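Local coordinates for 190aa long hypothetical protein (Pyrococcus horikoshii, PDB 2DDZ) that is of unknown function but belongs to a family in the class II tRNA synthetase clan and assembles as a hexamer, at residues L7-R12 with R28-L33; K64-V69 with K141-P146; H70-L75 with K133-L138; P79-A84 with A125-V130. All blocks are in the same frame, centred on the assembly; numbering follows the deposited sequence.

Contact 1 of 4, residues L7-R12 with R28-L33. With GAI (guanidine), chain Q.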
loop_
_atom_site.group_PDB
_atom_site.type_symbol
_atom_site.label_atom_id
_atom_site.label_comp_id
_atom_site.label_asym_id
_atom_site.label_seq_id
_atom_site.Cartn_x
_atom_site.Cartn_y
_atom_site.Cartn_z
ATOM N N LEU E 7 -3.532 -26.543 -11.118
ATOM C CA LEU E 7 -2.809 -27.531 -11.904
ATOM C C LEU E 7 -2.251 -28.631 -11.015
ATOM O O LEU E 7 -1.403 -28.375 -10.161
ATOM C CB LEU E 7 -1.651 -26.886 -12.672
ATOM C CG LEU E 7 -0.754 -27.882 -13.434
ATOM C CD1 LEU E 7 -1.586 -28.585 -14.517
ATOM C CD2 LEU E 7 0.443 -27.159 -14.071
ATOM N N ILE E 8 -2.738 -29.855 -11.216
ATOM C CA ILE E 8 -2.256 -31.007 -10.465
ATOM C C ILE E 8 -1.409 -31.817 -11.441
ATOM O O ILE E 8 -1.927 -32.297 -12.441
ATOM C CB ILE E 8 -3.404 -31.916 -9.982
ATOM C CG1 ILE E 8 -4.489 -31.109 -9.270
ATOM C CG2 ILE E 8 -2.862 -32.953 -9.012
ATOM C CD1 ILE E 8 -4.009 -30.414 -8.026
ATOM N N ILE E 9 -0.116 -31.957 -11.165
ATOM C CA ILE E 9 0.771 -32.724 -12.046
ATOM C C ILE E 9 0.711 -34.209 -11.648
ATOM O O ILE E 9 1.373 -34.642 -10.711
ATOM C CB ILE E 9 2.213 -32.188 -11.960
ATOM C CG1 ILE E 9 2.213 -30.721 -12.395
ATOM C CG2 ILE E 9 3.151 -33.011 -12.854
ATOM C CD1 ILE E 9 3.518 -30.013 -12.165
ATOM N N LYS E 10 -0.095 -34.958 -12.399
ATOM C CA LYS E 10 -0.321 -36.374 -12.175
ATOM C C LYS E 10 0.553 -37.329 -13.023
ATOM O O LYS E 10 0.869 -38.437 -12.592
ATOM C CB LYS E 10 -1.796 -36.670 -12.445
ATOM C CG LYS E 10 -2.725 -35.647 -11.818
ATOM C CD LYS E 10 -4.137 -35.724 -12.347
ATOM C CE LYS E 10 -5.035 -34.867 -11.472
ATOM N NZ LYS E 10 -6.442 -34.856 -11.931
ATOM N N GLU E 11 0.930 -36.899 -14.223
ATOM C CA GLU E 11 1.754 -37.690 -15.141
ATOM C C GLU E 11 3.179 -38.010 -14.643
ATOM O O GLU E 11 3.735 -39.069 -14.949
ATOM C CB GLU E 11 1.861 -36.962 -16.494
ATOM C CG GLU E 11 2.369 -35.516 -16.372
ATOM C CD GLU E 11 1.269 -34.504 -16.036
ATOM O OE1 GLU E 11 0.252 -34.886 -15.422
ATOM O OE2 GLU E 11 1.431 -33.311 -16.381
ATOM N N ARG E 12 3.780 -37.099 -13.883
ATOM C CA ARG E 12 5.145 -37.305 -13.388
ATOM C C ARG E 12 5.366 -36.761 -11.982
ATOM O O ARG E 12 4.440 -36.297 -11.320
ATOM C CB ARG E 12 6.138 -36.620 -14.322
ATOM C CG ARG E 12 5.613 -35.278 -14.790
ATOM C CD ARG E 12 6.681 -34.337 -15.271
ATOM N NE ARG E 12 6.086 -33.063 -15.660
ATOM C CZ ARG E 12 6.762 -31.926 -15.753
ATOM N NH1 ARG E 12 8.062 -31.905 -15.479
ATOM N NH2 ARG E 12 6.139 -30.812 -16.119
ATOM N N ARG E 28 6.288 -19.314 -15.393
ATOM C CA ARG E 28 7.524 -19.579 -16.129
ATOM C C ARG E 28 7.587 -21.021 -16.615
ATOM O O ARG E 28 7.964 -21.278 -17.753
ATOM C CB ARG E 28 8.731 -19.301 -15.233
ATOM C CG ARG E 28 9.346 -17.943 -15.425
ATOM C CD ARG E 28 10.605 -17.772 -14.564
ATOM N NE ARG E 28 10.389 -17.516 -13.124
ATOM C CZ ARG E 28 10.508 -18.419 -12.143
ATOM N NH1 ARG E 28 10.308 -18.052 -10.889
ATOM N NH2 ARG E 28 10.814 -19.683 -12.404
ATOM N N ASN E 29 7.183 -21.944 -15.747
ATOM C CA ASN E 29 7.239 -23.371 -16.061
ATOM C C ASN E 29 6.004 -24.020 -16.702
ATOM O O ASN E 29 6.139 -24.881 -17.569
ATOM C CB ASN E 29 7.619 -24.130 -14.792
ATOM C CG ASN E 29 9.030 -23.805 -14.332
ATOM O OD1 ASN E 29 9.268 -22.822 -13.624
ATOM N ND2 ASN E 29 9.977 -24.629 -14.741
ATOM N N PHE E 30 4.812 -23.608 -16.286
ATOM C CA PHE E 30 3.587 -24.196 -16.811
ATOM C C PHE E 30 2.708 -23.238 -17.623
ATOM O O PHE E 30 1.663 -23.627 -18.128
ATOM C CB PHE E 30 2.814 -24.795 -15.644
ATOM C CG PHE E 30 3.671 -25.636 -14.730
ATOM C CD1 PHE E 30 4.208 -26.848 -15.175
ATOM C CD2 PHE E 30 3.959 -25.209 -13.430
ATOM C CE1 PHE E 30 5.012 -27.626 -14.341
ATOM C CE2 PHE E 30 4.762 -25.978 -12.587
ATOM C CZ PHE E 30 5.292 -27.192 -13.044
ATOM N N GLY E 31 3.136 -21.989 -17.758
ATOM C CA GLY E 31 2.364 -21.038 -18.539
ATOM C C GLY E 31 1.044 -20.606 -17.926
ATOM O O GLY E 31 0.191 -20.035 -18.609
ATOM N N ILE E 32 0.873 -20.872 -16.640
ATOM C CA ILE E 32 -0.346 -20.499 -15.938
ATOM C C ILE E 32 -0.203 -19.061 -15.458
ATOM O O ILE E 32 0.626 -18.761 -14.601
ATOM C CB ILE E 32 -0.574 -21.421 -14.730
ATOM C CG1 ILE E 32 -0.691 -22.865 -15.211
ATOM C CG2 ILE E 32 -1.833 -21.014 -13.984
ATOM C CD1 ILE E 32 -0.574 -23.893 -14.094
ATOM N N LEU E 33 -1.017 -18.174 -16.017
ATOM C CA LEU E 33 -0.978 -16.756 -15.672
ATOM C C LEU E 33 -1.861 -16.383 -14.477
ATOM O O LEU E 33 -2.941 -16.935 -14.299
ATOM C CB LEU E 33 -1.408 -15.945 -16.888
ATOM C CG LEU E 33 -1.291 -14.426 -16.841
ATOM C CD1 LEU E 33 0.162 -14.019 -16.920
ATOM C CD2 LEU E 33 -2.068 -13.836 -18.010
HETATM C C GAI Q . 9.865 -28.484 -13.661
HETATM N N1 GAI Q . 10.705 -28.631 -12.672
HETATM N N2 GAI Q . 9.978 -29.215 -14.787
HETATM N N3 GAI Q . 8.861 -27.578 -13.548
#
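One wall of a guanidine pocket is made where F30 meets R12, and below it the same phenyl ring packs on L7 and I9. The ligand lies against both segments: its N2 is 3.4 Å from R12 NH1, near the plane of the arginine's own guanidinium, and its N3 is 3.6 Å from F30 CZ. N29 stands close to N3 as well, its CB lying over the centre of one face of the F30 ring. R12 comes to the ring's edge, NH2 in the ring plane and 3.8 Å from F30 CE1, with the two flat groups turned 67° apart. Its chain runs extended from CG to NE, which carries the guanidinium across to the ring.

The segments come from successive pieces of a beta-alpha-beta unit, strand 5-8, helix 25-30 and strand 36-45, and the contact fills the angle between the first strand and the end of the helix. There L7 CD2 makes an off-centre CH-pi contact with the F30 ring, 4.1 Å from its centroid and 30° off the normal, nearest to CG. L7 CG lies anti to the backbone N (chi1 175°), and its branch CD2 makes the closest approach to both F30 and I32. I9 CD1 meets the far end of the ring, 3.4 Å from F30 CZ. G31, the first residue past the helix, has positive phi, and the chain then brings I32 back toward the strand, its CD1 packed tightly at 3.4 Å from L7 CD2. W25 adds an edge-to-face ring contact to F30, while V38 of strand 36-45 touches both I9 and F30.

Contact 2 of 4, residues K64-V69 with K141-P146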
loop_
_atom_site.group_PDB
_atom_site.type_symbol
_atom_site.label_atom_id
_atom_site.label_comp_id
_atom_site.label_asym_id
_atom_site.label_seq_id
_atom_site.Cartn_x
_atom_site.Cartn_y
_atom_site.Cartn_z
ATOM N N LYS E 64 14.361 -32.210 4.417
ATOM C CA LYS E 64 14.388 -33.339 3.491
ATOM C C LYS E 64 13.275 -34.371 3.655
ATOM O O LYS E 64 12.658 -34.502 4.716
ATOM C CB LYS E 64 15.725 -34.075 3.588
ATOM C CG LYS E 64 16.930 -33.311 3.088
ATOM C CD LYS E 64 18.182 -34.172 3.230
ATOM C CE LYS E 64 19.426 -33.454 2.736
ATOM N NZ LYS E 64 20.637 -34.315 2.860
ATOM N N GLY E 65 13.053 -35.116 2.578
ATOM C CA GLY E 65 12.050 -36.163 2.544
ATOM C C GLY E 65 12.217 -36.806 1.189
ATOM O O GLY E 65 12.701 -36.150 0.262
ATOM N N ASP E 66 11.854 -38.076 1.053
ATOM C CA ASP E 66 11.992 -38.729 -0.244
ATOM C C ASP E 66 10.688 -38.716 -1.024
ATOM O O ASP E 66 10.688 -38.852 -2.244
ATOM C CB ASP E 66 12.483 -40.174 -0.082
ATOM C CG ASP E 66 13.930 -40.256 0.396
ATOM O OD1 ASP E 66 14.806 -39.575 -0.191
ATOM O OD2 ASP E 66 14.191 -41.011 1.357
ATOM N N ASP E 67 9.576 -38.542 -0.319
ATOM C CA ASP E 67 8.275 -38.540 -0.965
ATOM C C ASP E 67 7.312 -37.597 -0.246
ATOM O O ASP E 67 6.886 -37.864 0.881
ATOM C CB ASP E 67 7.728 -39.963 -0.975
ATOM C CG ASP E 67 6.592 -40.136 -1.941
ATOM O OD1 ASP E 67 6.669 -39.556 -3.048
ATOM O OD2 ASP E 67 5.635 -40.864 -1.603
ATOM N N MET E 68 6.941 -36.513 -0.924
ATOM C CA MET E 68 6.068 -35.500 -0.332
ATOM C C MET E 68 5.100 -34.910 -1.359
ATOM O O MET E 68 5.404 -34.856 -2.555
ATOM C CB MET E 68 6.967 -34.385 0.245
ATOM C CG MET E 68 6.328 -33.313 1.141
ATOM S SD MET E 68 7.531 -32.052 1.697
ATOM C CE MET E 68 8.084 -32.785 3.046
ATOM N N VAL E 69 3.924 -34.497 -0.890
ATOM C CA VAL E 69 2.930 -33.835 -1.737
ATOM C C VAL E 69 3.198 -32.330 -1.532
ATOM O O VAL E 69 3.131 -31.828 -0.402
ATOM C CB VAL E 69 1.475 -34.155 -1.297
ATOM C CG1 VAL E 69 0.496 -33.263 -2.050
ATOM C CG2 VAL E 69 1.147 -35.617 -1.579
ATOM N N LYS E 141 5.584 -40.511 2.859
ATOM C CA LYS E 141 6.303 -41.486 3.663
ATOM C C LYS E 141 7.186 -40.661 4.621
ATOM O O LYS E 141 7.335 -39.437 4.448
ATOM C CB LYS E 141 7.238 -42.355 2.803
ATOM C CG LYS E 141 6.629 -42.974 1.547
ATOM C CD LYS E 141 7.712 -43.652 0.677
ATOM C CE LYS E 141 7.201 -44.007 -0.723
ATOM N NZ LYS E 141 5.956 -44.826 -0.679
ATOM N N THR E 142 7.773 -41.307 5.628
ATOM C CA THR E 142 8.651 -40.590 6.546
ATOM C C THR E 142 10.082 -41.035 6.271
ATOM O O THR E 142 10.971 -40.863 7.099
ATOM C CB THR E 142 8.293 -40.883 8.009
ATOM O OG1 THR E 142 8.536 -42.269 8.294
ATOM C CG2 THR E 142 6.824 -40.544 8.285
ATOM N N VAL E 143 10.283 -41.616 5.093
ATOM C CA VAL E 143 11.613 -42.062 4.679
ATOM C C VAL E 143 12.366 -40.833 4.174
ATOM O O VAL E 143 11.770 -39.929 3.589
ATOM C CB VAL E 143 11.538 -43.123 3.522
ATOM C CG1 VAL E 143 12.933 -43.381 2.943
ATOM C CG2 VAL E 143 10.961 -44.440 4.043
ATOM N N GLY E 144 13.673 -40.805 4.400
ATOM C CA GLY E 144 14.475 -39.680 3.949
ATOM C C GLY E 144 14.362 -38.448 4.833
ATOM O O GLY E 144 15.139 -37.500 4.693
ATOM N N VAL E 145 13.388 -38.455 5.739
ATOM C CA VAL E 145 13.187 -37.331 6.639
ATOM C C VAL E 145 14.276 -37.334 7.699
ATOM O O VAL E 145 14.563 -38.364 8.307
ATOM C CB VAL E 145 11.820 -37.408 7.344
ATOM C CG1 VAL E 145 11.668 -36.241 8.322
ATOM C CG2 VAL E 145 10.709 -37.387 6.314
ATOM N N PRO E 146 14.901 -36.172 7.938
ATOM C CA PRO E 146 15.963 -36.090 8.944
ATOM C C PRO E 146 15.464 -36.455 10.338
ATOM O O PRO E 146 14.386 -36.026 10.764
ATOM C CB PRO E 146 16.419 -34.638 8.840
ATOM C CG PRO E 146 15.165 -33.926 8.430
ATOM C CD PRO E 146 14.609 -34.844 7.372
#
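The hydrogen bond from D66 N to V143 O, 3.1 Å long with 151° at the hydrogen, is what ties the corner at 66-67 to the loop that follows strand 131-139. Close by, the charges of D67 and K141 face each other without forming a salt bridge, and each has a stronger partner in one: R41 for D67 and E155 for K141. What does touch is the lysine chain, whose CG, CD and CE lie obliquely across D67, K141 CD being 4.0 Å from D67 CB. A final bend (chi4 -54°) sets NZ off the line of this chain. An alanine in place of K141 would probably leave E155 without its ion-pair mate and bare the flank of D67 that the methylenes cover.

Beyond the corner, side-chain carbons pack against backbone oxygens. K64 O receives a nearly straight CA-H contact from V145 CA at 3.5 Å (162° at the hydrogen), and P146 CD presses on the same oxygen at 3.3 Å. K64 CB rests near G144 O, and V145 CG2 lies 4.2 Å from G65 CA. G144 has positive phi and brings its bare CA up to the carboxylate of D66, where a side chain would collide with OD2; V143 CG1 packs on that carboxylate too.

With one conventional hydrogen bond between the segments, the join rests largely on van der Waals and CA-H...O contacts, while the buried carboxylate of D67 probably owes its charge balance mainly to R41, with K141 a more distant contributor.

Contact 3 of 4, residues H70-L75 with K133-L138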
loop_
_atom_site.group_PDB
_atom_site.type_symbol
_atom_site.label_atom_id
_atom_site.label_comp_id
_atom_site.label_asym_id
_atom_site.label_seq_id
_atom_site.Cartn_x
_atom_site.Cartn_y
_atom_site.Cartn_z
ATOM N N HIS E 70 3.511 -31.623 -2.613
ATOM C CA HIS E 70 3.822 -30.196 -2.534
ATOM C C HIS E 70 2.716 -29.291 -3.052
ATOM O O HIS E 70 2.047 -29.609 -4.047
ATOM C CB HIS E 70 5.096 -29.892 -3.336
ATOM C CG HIS E 70 6.303 -30.644 -2.869
ATOM N ND1 HIS E 70 7.009 -30.293 -1.736
ATOM C CD2 HIS E 70 6.927 -31.735 -3.377
ATOM C CE1 HIS E 70 8.014 -31.133 -1.567
ATOM N NE2 HIS E 70 7.987 -32.018 -2.551
ATOM N N TYR E 71 2.526 -28.159 -2.383
ATOM C CA TYR E 71 1.529 -27.186 -2.823
ATOM C C TYR E 71 2.237 -25.863 -2.987
ATOM O O TYR E 71 2.821 -25.348 -2.037
ATOM C CB TYR E 71 0.397 -26.996 -1.806
ATOM C CG TYR E 71 -0.357 -28.245 -1.449
ATOM C CD1 TYR E 71 0.219 -29.210 -0.627
ATOM C CD2 TYR E 71 -1.658 -28.461 -1.917
ATOM C CE1 TYR E 71 -0.477 -30.363 -0.268
ATOM C CE2 TYR E 71 -2.368 -29.620 -1.564
ATOM C CZ TYR E 71 -1.764 -30.564 -0.735
ATOM O OH TYR E 71 -2.437 -31.700 -0.366
ATOM N N ILE E 72 2.198 -25.315 -4.190
ATOM C CA ILE E 72 2.834 -24.040 -4.439
ATOM C C ILE E 72 1.777 -23.058 -4.858
ATOM O O ILE E 72 1.143 -23.195 -5.902
ATOM C CB ILE E 72 3.913 -24.151 -5.501
ATOM C CG1 ILE E 72 5.137 -24.807 -4.875
ATOM C CG2 ILE E 72 4.273 -22.771 -6.047
ATOM C CD1 ILE E 72 6.016 -25.389 -5.889
ATOM N N LEU E 73 1.590 -22.064 -4.006
ATOM C CA LEU E 73 0.599 -21.047 -4.223
ATOM C C LEU E 73 1.198 -19.677 -4.518
ATOM O O LEU E 73 2.182 -19.270 -3.894
ATOM C CB LEU E 73 -0.290 -20.981 -2.989
ATOM C CG LEU E 73 -1.374 -19.911 -2.975
ATOM C CD1 LEU E 73 -2.339 -20.154 -4.124
ATOM C CD2 LEU E 73 -2.093 -19.952 -1.641
ATOM N N GLU E 74 0.619 -18.983 -5.498
ATOM C CA GLU E 74 1.053 -17.633 -5.834
ATOM C C GLU E 74 -0.168 -16.747 -6.042
ATOM O O GLU E 74 -1.069 -17.061 -6.810
ATOM C CB GLU E 74 1.944 -17.597 -7.079
ATOM C CG GLU E 74 2.574 -16.209 -7.303
ATOM C CD GLU E 74 3.818 -16.247 -8.190
ATOM O OE1 GLU E 74 3.913 -17.142 -9.051
ATOM O OE2 GLU E 74 4.697 -15.370 -8.047
ATOM N N LEU E 75 -0.191 -15.640 -5.315
ATOM C CA LEU E 75 -1.289 -14.696 -5.385
ATOM C C LEU E 75 -0.762 -13.292 -5.639
ATOM O O LEU E 75 0.042 -12.750 -4.873
ATOM C CB LEU E 75 -2.092 -14.723 -4.076
ATOM C CG LEU E 75 -2.744 -16.062 -3.728
ATOM C CD1 LEU E 75 -3.531 -15.929 -2.451
ATOM C CD2 LEU E 75 -3.660 -16.494 -4.867
ATOM N N LYS E 133 3.760 -15.733 -1.963
ATOM C CA LYS E 133 4.187 -17.083 -2.292
ATOM C C LYS E 133 4.123 -17.996 -1.089
ATOM O O LYS E 133 4.742 -17.722 -0.061
ATOM C CB LYS E 133 5.617 -17.072 -2.842
ATOM C CG LYS E 133 5.694 -16.638 -4.282
ATOM C CD LYS E 133 4.835 -17.548 -5.152
ATOM C CE LYS E 133 5.322 -19.011 -5.145
ATOM N NZ LYS E 133 6.199 -19.352 -6.311
ATOM N N ILE E 134 3.392 -19.098 -1.236
ATOM C CA ILE E 134 3.214 -20.075 -0.162
ATOM C C ILE E 134 3.552 -21.514 -0.548
ATOM O O ILE E 134 3.213 -21.969 -1.633
ATOM C CB ILE E 134 1.734 -20.109 0.329
ATOM C CG1 ILE E 134 1.283 -18.735 0.817
ATOM C CG2 ILE E 134 1.571 -21.150 1.421
ATOM C CD1 ILE E 134 2.378 -17.937 1.444
ATOM N N HIS E 135 4.212 -22.236 0.346
ATOM C CA HIS E 135 4.491 -23.643 0.097
ATOM C C HIS E 135 3.951 -24.499 1.230
ATOM O O HIS E 135 4.053 -24.139 2.395
ATOM C CB HIS E 135 5.990 -23.948 -0.041
ATOM C CG HIS E 135 6.294 -25.421 -0.098
ATOM N ND1 HIS E 135 6.690 -26.146 1.005
ATOM C CD2 HIS E 135 6.187 -26.315 -1.113
ATOM C CE1 HIS E 135 6.813 -27.420 0.674
ATOM N NE2 HIS E 135 6.513 -27.549 -0.604
ATOM N N ILE E 136 3.352 -25.627 0.877
ATOM C CA ILE E 136 2.865 -26.564 1.877
ATOM C C ILE E 136 3.372 -27.909 1.405
ATOM O O ILE E 136 3.334 -28.201 0.212
ATOM C CB ILE E 136 1.330 -26.660 1.963
ATOM C CG1 ILE E 136 0.724 -25.353 2.475
ATOM C CG2 ILE E 136 0.951 -27.819 2.878
ATOM C CD1 ILE E 136 0.675 -24.285 1.422
ATOM N N GLY E 137 3.856 -28.715 2.342
ATOM C CA GLY E 137 4.364 -30.025 2.001
ATOM C C GLY E 137 3.828 -31.038 2.985
ATOM O O GLY E 137 3.825 -30.788 4.184
ATOM N N LEU E 138 3.346 -32.170 2.483
ATOM C CA LEU E 138 2.827 -33.215 3.355
ATOM C C LEU E 138 3.609 -34.484 3.071
ATOM O O LEU E 138 3.696 -34.916 1.918
ATOM C CB LEU E 138 1.337 -33.463 3.095
ATOM C CG LEU E 138 0.363 -32.286 3.226
ATOM C CD1 LEU E 138 -1.048 -32.801 2.991
ATOM C CD2 LEU E 138 0.470 -31.640 4.614
HETATM O O HOH W 1 4.267 -19.728 -8.913
#
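H70 and H135 are joined side chain to side chain by a hydrogen bond between H70 ND1 and H135 NE2, 3.0 Å long, in which either may be the donor. The rings meet rim to rim with planes 38° apart, H135 swung over by its CG lying anti to the backbone N (chi1 172°). Y16 stacks on H135, and F40 on H70.

Backbone bonds make the two strands an antiparallel pair. Y71 and I136 exchange N-H...O bonds, the one from Y71 N to I136 O being 2.7 Å; L73 and I134 do likewise, L73 N to I134 O almost straight at 179°.

Apolar contacts fill the face bearing Y71, L73, I134 and I136. The tyrosine ring crosses I136 obliquely, CD1 3.8 Å from I136 CB, and reaches on to L138 CD1, while its hydroxyl bonds S168 of helix 161-184.

The charged pair is on the histidine face. K133 folds back so that its CD lies 3.4 Å from E74 CG, yet K133 NZ stays 4.2 Å from E74 OE1. A water bridges them, giving to OE1 at 2.6 Å and accepting from NZ. NZ also bonds the carbonyls of R22 and A20, and E74 OE2 is held by S131 and the backbone N of H24.

One face is mainly apolar and helix-covered; on the other the histidines bond each other, while water, S131 and loop 20-24 serve E74 and K133, whose charges would probably balance.

Contact 4 of 4, residues P79-A84 with A125-V130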
loop_
_atom_site.group_PDB
_atom_site.type_symbol
_atom_site.label_atom_id
_atom_site.label_comp_id
_atom_site.label_asym_id
_atom_site.label_seq_id
_atom_site.Cartn_x
_atom_site.Cartn_y
_atom_site.Cartn_z
ATOM N N PRO E 79 1.713 -7.478 -1.853
ATOM C CA PRO E 79 2.740 -8.326 -1.229
ATOM C C PRO E 79 2.975 -7.982 0.241
ATOM O O PRO E 79 4.040 -7.509 0.618
ATOM C CB PRO E 79 3.978 -8.065 -2.093
ATOM C CG PRO E 79 3.387 -7.692 -3.431
ATOM C CD PRO E 79 2.276 -6.755 -3.003
ATOM N N ASP E 80 1.970 -8.256 1.063
ATOM C CA ASP E 80 2.002 -7.977 2.495
ATOM C C ASP E 80 2.359 -9.240 3.293
ATOM O O ASP E 80 1.654 -10.242 3.203
ATOM C CB ASP E 80 0.615 -7.479 2.906
ATOM C CG ASP E 80 0.567 -6.989 4.326
ATOM O OD1 ASP E 80 1.488 -7.314 5.107
ATOM O OD2 ASP E 80 -0.406 -6.282 4.661
ATOM N N ILE E 81 3.434 -9.203 4.081
ATOM C CA ILE E 81 3.806 -10.388 4.850
ATOM C C ILE E 81 2.699 -10.884 5.801
ATOM O O ILE E 81 2.504 -12.091 5.962
ATOM C CB ILE E 81 5.150 -10.193 5.632
ATOM C CG1 ILE E 81 5.182 -8.847 6.360
ATOM C CG2 ILE E 81 6.338 -10.285 4.672
ATOM C CD1 ILE E 81 4.404 -8.820 7.648
ATOM N N LEU E 82 1.963 -9.965 6.419
ATOM C CA LEU E 82 0.875 -10.364 7.319
ATOM C C LEU E 82 -0.221 -11.111 6.556
ATOM O O LEU E 82 -0.792 -12.070 7.064
ATOM C CB LEU E 82 0.301 -9.141 8.031
ATOM C CG LEU E 82 1.245 -8.679 9.153
ATOM C CD1 LEU E 82 0.824 -7.332 9.733
ATOM C CD2 LEU E 82 1.245 -9.757 10.230
ATOM N N LEU E 83 -0.497 -10.676 5.330
ATOM C CA LEU E 83 -1.494 -11.334 4.493
ATOM C C LEU E 83 -0.995 -12.734 4.147
ATOM O O LEU E 83 -1.739 -13.701 4.213
ATOM C CB LEU E 83 -1.731 -10.536 3.201
ATOM C CG LEU E 83 -2.648 -11.169 2.139
ATOM C CD1 LEU E 83 -3.968 -11.625 2.761
ATOM C CD2 LEU E 83 -2.903 -10.154 1.033
ATOM N N ALA E 84 0.280 -12.837 3.787
ATOM C CA ALA E 84 0.865 -14.125 3.444
ATOM C C ALA E 84 0.766 -15.100 4.625
ATOM O O ALA E 84 0.363 -16.250 4.462
ATOM C CB ALA E 84 2.333 -13.940 3.031
ATOM N N ALA E 125 5.425 -19.179 4.297
ATOM C CA ALA E 125 4.712 -18.115 3.596
ATOM C C ALA E 125 5.587 -16.883 3.514
ATOM O O ALA E 125 6.202 -16.498 4.500
ATOM C CB ALA E 125 3.429 -17.770 4.330
ATOM N N THR E 126 5.632 -16.252 2.350
ATOM C CA THR E 126 6.439 -15.058 2.209
ATOM C C THR E 126 5.991 -14.222 1.019
ATOM O O THR E 126 4.925 -14.448 0.457
ATOM C CB THR E 126 7.956 -15.404 2.077
ATOM O OG1 THR E 126 8.717 -14.191 2.075
ATOM C CG2 THR E 126 8.236 -16.172 0.794
ATOM N N VAL E 127 6.783 -13.230 0.647
ATOM C CA VAL E 127 6.408 -12.388 -0.474
ATOM C C VAL E 127 7.600 -12.105 -1.353
ATOM O O VAL E 127 8.757 -12.324 -0.955
ATOM C CB VAL E 127 5.839 -11.001 -0.013
ATOM C CG1 VAL E 127 4.689 -11.190 0.964
ATOM C CG2 VAL E 127 6.949 -10.164 0.600
ATOM N N SER E 128 7.288 -11.621 -2.551
ATOM C CA SER E 128 8.272 -11.222 -3.548
ATOM C C SER E 128 7.859 -9.777 -3.845
ATOM O O SER E 128 6.809 -9.331 -3.396
ATOM C CB SER E 128 8.136 -12.062 -4.820
ATOM O OG SER E 128 6.962 -11.719 -5.523
ATOM N N PRO E 129 8.669 -9.026 -4.596
ATOM C CA PRO E 129 8.237 -7.654 -4.852
ATOM C C PRO E 129 6.860 -7.549 -5.510
ATOM O O PRO E 129 6.207 -6.517 -5.389
ATOM C CB PRO E 129 9.351 -7.108 -5.743
ATOM C CG PRO E 129 10.565 -7.878 -5.267
ATOM C CD PRO E 129 10.013 -9.274 -5.153
ATOM N N VAL E 130 6.403 -8.604 -6.186
ATOM C CA VAL E 130 5.109 -8.541 -6.873
ATOM C C VAL E 130 4.053 -9.583 -6.510
ATOM O O VAL E 130 3.016 -9.657 -7.166
ATOM C CB VAL E 130 5.287 -8.637 -8.391
ATOM C CG1 VAL E 130 6.323 -7.637 -8.854
ATOM C CG2 VAL E 130 5.682 -10.059 -8.773
#
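S128 OG is gripped twice: it accepts from V130 N at 3.2 Å, an ST turn, and also bonds S131 OG. Across the contact the same residue meets P79, whose ring CB is 3.4 Å from S128 O, while P79 CG comes near P129 O and the carbonyl carbon of V130. D80 OD1 takes the N-H of L82 at 3.0 Å, met from above the carboxylate plane, and so N-caps helix 81-100 beside P79; the first turn then carries A84 onto the strand. No hydrogen bond crosses between the two segments, which meet by van der Waals contact, carbon on carbon and carbon on carbonyl oxygen.

V127 is the central piece. Its CG1, anti to the carbonyl carbon (chi1 -54°), lies 3.7 Å from P79 C, at the start of the helix, and also reaches A84 CB. Its CG2 meets I81 CG2 at 4.1 Å, the two side chains passing obliquely. An alanine at V127 would probably open a gap beneath the first turn of the helix, leaving I81 CG2 without this methyl partner.

At the far end, two small residues allow close approach, A125 CB resting 3.4 Å from A84 O while A84 CB faces T126 O.

T126 OG1 bonds R187 O of the fourth subunit, and V130 of the fifth subunit packs on I81 and V127. Within the chain, helix 81-100 begins against strand 118-128, with I132 and I134 of strand 131-139 beside A84 and A125.

How the contacts relate
Contact 3 is the core, buried throughout, its centre about 3 Å from that of the chain. The centres of contacts 1, 2 and 4 lie 15 to 16 Å out, yet contact 4 is buried, contact 2 partly so, and contact 1 is on the surface. Contacts 2 and 3 share strand 68-75, and the ladder runs on between them through V69 N to L138 O, 2.8 Å. Contact 4 joins contact 3 on the other flank, where T126 N is 3.0 Å from K133 O. Contact 1 touches none of the others. Chemistry follows position: paired strands and buried polar groups in contact 3, van der Waals packing beside other subunits in contact 4, CA-H...O and side-chain contacts in contact 2, a ligand in contact 1.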